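Side-chain contacts in germination protein YpeB (Bacillus megaterium QM B1551, PDB 5BOI), which takes part in the germination of Bacillus spores, its C-terminal part, described here, being built of PepSY domains that probably have an inhibitory role: residues E122-E125 / S126-I130; I191-D194 / L195-V199. All coordinates share one frame; numbering follows the deposited sequence.

Contact 1. Residues E122-E125 / S126-I130; sequences EQTE and SGVRI. With SO4 (sulfate ion), chain B; SO4 (sulfate ion), chain C.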
# COMPACT_ATOMS: atom_id res chain seq x y z
N GLU A 122 7.08 2.00 -1.06
CA GLU A 122 7.91 3.18 -1.18
C GLU A 122 9.07 2.94 -2.13
O GLU A 122 9.67 1.85 -2.15
CB GLU A 122 8.43 3.61 0.18
CG GLU A 122 9.24 4.91 0.12
CD GLU A 122 9.97 5.21 1.41
OE1 GLU A 122 10.18 4.26 2.20
OE2 GLU A 122 10.32 6.38 1.63
N GLN A 123 9.39 3.96 -2.91
CA GLN A 123 10.55 3.93 -3.78
C GLN A 123 11.51 5.04 -3.32
O GLN A 123 11.09 6.19 -3.17
CB GLN A 123 10.06 4.09 -5.22
CG GLN A 123 11.03 4.53 -6.27
CD GLN A 123 10.31 4.71 -7.60
OE1 GLN A 123 9.63 5.71 -7.83
NE2 GLN A 123 10.41 3.71 -8.46
N THR A 124 12.78 4.70 -3.06
CA THR A 124 13.77 5.71 -2.63
C THR A 124 14.14 6.62 -3.80
O THR A 124 13.72 6.39 -4.93
CB THR A 124 15.09 5.09 -2.10
OG1 THR A 124 15.79 4.47 -3.18
CG2 THR A 124 14.81 4.02 -1.00
N GLU A 125 14.99 7.61 -3.50
CA GLU A 125 15.44 8.62 -4.48
C GLU A 125 16.00 7.94 -5.73
O GLU A 125 15.67 8.32 -6.84
CB GLU A 125 16.48 9.53 -3.82
CG GLU A 125 17.13 10.56 -4.72
CD GLU A 125 18.14 11.39 -3.96
OE1 GLU A 125 19.35 11.23 -4.21
OE2 GLU A 125 17.72 12.20 -3.11
N SER A 126 16.79 6.88 -5.54
CA SER A 126 17.43 6.18 -6.65
C SER A 126 16.60 4.99 -7.17
O SER A 126 17.04 4.29 -8.09
CB SER A 126 18.83 5.71 -6.25
OG SER A 126 18.79 4.65 -5.30
N GLY A 127 15.41 4.77 -6.63
CA GLY A 127 14.52 3.80 -7.23
C GLY A 127 14.48 2.46 -6.52
O GLY A 127 13.81 1.53 -6.98
N VAL A 128 15.16 2.36 -5.38
CA VAL A 128 15.10 1.10 -4.60
C VAL A 128 13.69 0.93 -4.00
O VAL A 128 13.15 1.85 -3.37
CB VAL A 128 16.16 1.07 -3.48
CG1 VAL A 128 16.10 -0.28 -2.74
CG2 VAL A 128 17.58 1.29 -4.05
N ARG A 129 13.09 -0.25 -4.18
CA ARG A 129 11.73 -0.51 -3.67
C ARG A 129 11.78 -1.03 -2.24
O ARG A 129 12.39 -2.06 -1.97
CB ARG A 129 11.00 -1.50 -4.57
CG ARG A 129 10.60 -0.83 -5.87
CD ARG A 129 10.17 -1.75 -6.99
NE ARG A 129 10.14 -0.98 -8.23
CZ ARG A 129 9.61 -1.40 -9.38
NH1 ARG A 129 9.06 -2.61 -9.45
NH2 ARG A 129 9.64 -0.62 -10.44
N ILE A 130 11.14 -0.31 -1.32
CA ILE A 130 11.19 -0.67 0.09
C ILE A 130 9.88 -1.37 0.44
O ILE A 130 8.89 -0.73 0.82
CB ILE A 130 11.37 0.56 1.00
CG1 ILE A 130 12.50 1.48 0.52
CG2 ILE A 130 11.55 0.15 2.44
CD1 ILE A 130 13.86 0.84 0.51
S SO4 B . 19.07 6.12 -2.07
O1 SO4 B . 18.52 6.30 -0.73
O2 SO4 B . 18.43 4.98 -2.72
O3 SO4 B . 18.83 7.33 -2.85
O4 SO4 B . 20.51 5.88 -1.98
S SO4 C . 11.52 3.56 -12.46
O1 SO4 C . 11.19 3.94 -11.09
O2 SO4 C . 10.95 2.25 -12.77
O3 SO4 C . 12.98 3.51 -12.63
O4 SO4 C . 10.95 4.55 -13.37
O HOH W 1 11.95 1.33 -8.64
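Glu122 and Gln123 run antiparallel to Arg129 and Ile130, the chain reversing through a type I turn from Thr124 to Gly127, and three backbone bonds tie the loop: Ile130 N to Glu122 O (2.7 Å), Thr124 N to Val128 O (2.9 Å) and Gly127 N to Thr124 O (2.9 Å). The side chain of Thr124 is central. Its chi1 of 69° sets OG1 between the backbone N and the carbonyl carbon, where it accepts a bent bond from Val128 N (3.1 Å, 137° at the hydrogen) and donates to O2 of a sulfate, probably from the crystallisation liquor (2.7 Å). The same O2 takes a bond from Ser126 OG (2.6 Å), so hydroxyls of the first and third residues of the turn meet on one oxygen of the anion. The methyl of Thr124, CG2, meets Ile130 CD1 at 3.6 Å, the two side chains crossing at roughly a right angle, and Ile163 closes over this apolar patch. On the other face, shared by Gln123 and Arg129, the extended Gln123 lays CG over Gly127 CA (3.7 Å). Beyond it a single water accepts from Gln123 NE2 and Arg129 NE and donates to Gly127 O, bridging both strands and the turn. Gln123 NE2 also reaches a second such sulfate through a weak bond, while another oxygen of that ion lies farther off, at the edge of the Arg129 guanidinium and near its plane. Gly127, with phi +101°, lets the chain step back into register. The arrangement is that of a beta hairpin closed by a type I turn with a G1 bulge.

Contact 2. Residues I191-D194 / L195-V199; sequences ITND and LNEEV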
# COMPACT_ATOMS: atom_id res chain seq x y z
N ILE A 191 13.61 -6.14 1.31
CA ILE A 191 12.53 -6.91 1.89
C ILE A 191 13.04 -7.46 3.21
O ILE A 191 14.24 -7.33 3.54
CB ILE A 191 12.07 -8.09 1.00
CG1 ILE A 191 13.21 -9.12 0.84
CG2 ILE A 191 11.54 -7.62 -0.35
CD1 ILE A 191 12.80 -10.42 0.17
N THR A 192 12.15 -8.09 3.97
CA THR A 192 12.63 -8.92 5.07
C THR A 192 12.99 -10.30 4.53
O THR A 192 12.44 -10.74 3.52
CB THR A 192 11.60 -9.06 6.17
OG1 THR A 192 10.40 -9.63 5.62
CG2 THR A 192 11.29 -7.68 6.78
N ASN A 193 13.93 -10.97 5.18
CA ASN A 193 14.16 -12.38 4.91
C ASN A 193 13.13 -13.16 5.71
O ASN A 193 12.27 -12.55 6.33
CB ASN A 193 15.59 -12.79 5.27
CG ASN A 193 15.96 -12.43 6.70
OD1 ASN A 193 15.08 -12.18 7.54
ND2 ASN A 193 17.26 -12.34 6.96
N ASP A 194 13.23 -14.48 5.75
CA ASP A 194 12.22 -15.26 6.45
C ASP A 194 12.19 -14.96 7.95
O ASP A 194 11.24 -15.33 8.64
CB ASP A 194 12.43 -16.76 6.22
CG ASP A 194 11.15 -17.55 6.41
OD1 ASP A 194 10.07 -16.97 6.19
OD2 ASP A 194 11.22 -18.75 6.77
N LEU A 195 13.21 -14.27 8.45
CA LEU A 195 13.33 -14.02 9.88
C LEU A 195 13.17 -12.54 10.28
O LEU A 195 13.69 -12.11 11.31
CB LEU A 195 14.67 -14.55 10.38
CG LEU A 195 14.79 -16.07 10.52
CD1 LEU A 195 15.76 -16.41 11.62
CD2 LEU A 195 13.45 -16.74 10.76
N ASN A 196 12.46 -11.78 9.45
CA ASN A 196 12.08 -10.40 9.75
C ASN A 196 13.25 -9.40 9.90
O ASN A 196 13.18 -8.46 10.69
CB ASN A 196 11.22 -10.37 11.02
CG ASN A 196 10.49 -9.05 11.20
OD1 ASN A 196 10.76 -8.30 12.13
ND2 ASN A 196 9.57 -8.76 10.29
N GLU A 197 14.31 -9.60 9.13
CA GLU A 197 15.37 -8.60 9.07
C GLU A 197 15.53 -8.07 7.64
O GLU A 197 15.45 -8.83 6.68
CB GLU A 197 16.69 -9.17 9.58
CG GLU A 197 16.70 -9.52 11.07
CD GLU A 197 18.03 -10.09 11.53
OE1 GLU A 197 18.45 -11.12 10.99
OE2 GLU A 197 18.64 -9.51 12.45
N GLU A 198 15.77 -6.78 7.51
CA GLU A 198 15.87 -6.15 6.19
C GLU A 198 17.13 -6.55 5.42
O GLU A 198 18.25 -6.50 5.94
CB GLU A 198 15.78 -4.62 6.32
CG GLU A 198 14.39 -4.19 6.80
CD GLU A 198 14.11 -2.70 6.67
OE1 GLU A 198 15.03 -1.94 6.30
OE2 GLU A 198 12.96 -2.30 6.95
N VAL A 199 16.92 -6.98 4.19
CA VAL A 199 17.96 -7.48 3.31
C VAL A 199 17.87 -6.82 1.94
O VAL A 199 16.77 -6.66 1.41
CB VAL A 199 17.85 -9.01 3.16
CG1 VAL A 199 18.66 -9.50 1.99
CG2 VAL A 199 18.33 -9.70 4.46
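Asn193 faces Leu195, Asn196 and Glu197 across the tip of a beta hairpin, a type I turn with a G1-type bulge that links strands 182-192 and 198-208. Leu195 comes first: its N donates to Asn193 OD1 (2.9 Å), closing an Asx turn, while its isobutyl group folds back along the Asp194 carbonyl, CD2 lying 3.4 Å from Asp194 O. Asn196 takes the left-handed conformation (phi 64°) that glycine often fills in such bulges. Its N closes the turn on Asn193 O (3.2 Å), and its side chain lies alongside that of Thr192, both pointing the same way. Glu197 binds Asn193 twice. Its O accepts from Asn193 N (3.0 Å), and its N donates to Asn193 OD1 (3.1 Å), a fairly straight bond. OD1 therefore holds two backbone N-H groups, those of Leu195 and Glu197, from opposite faces of the amide plane, which helps to hold the amide in its rotation. A chi1 of 54° brings CG between the backbone N and the carbonyl carbon and thus turns OD1 over the bend. Glu198 pairs with Thr192 without direct backbone bonds, and its carboxylate leaves the hairpin for a salt bridge with Arg161. At Val199 the regular ladder begins, with bonds in both directions to Ile191. On the face that carries Ile191 and Val199, both pack against Glu225 of strand 224-230, and Ile191 also touches Phe216. The side chains of Asn193 and Val199 cross at about a right angle, bringing ND2 of Asn193 to 3.8 Å from CG2 of Val199.

In the fold
The two contacts are hairpin ends in different PepSY-family regions of the chain, contact 1 closing before contact 2 opens. Their centres lie about 17 Å apart and their nearest atoms about 5 Å, with no direct touch. What joins them is the pairing of the strand that leaves the first turn with the one that enters the second: 129-130 runs parallel to 182-192, Arg129 exchanging backbone bonds with Leu188 and Ile190, and Ile130 packing on Ile190, just ahead of residues 191-194. Arg161 forms a second bridge, touching Ile130 of contact 1 and pairing with Glu198 of contact 2. The bound sulfates belong to contact 1, and Arg187 of strand 182-192 also donates a hydrogen bond to sulfate.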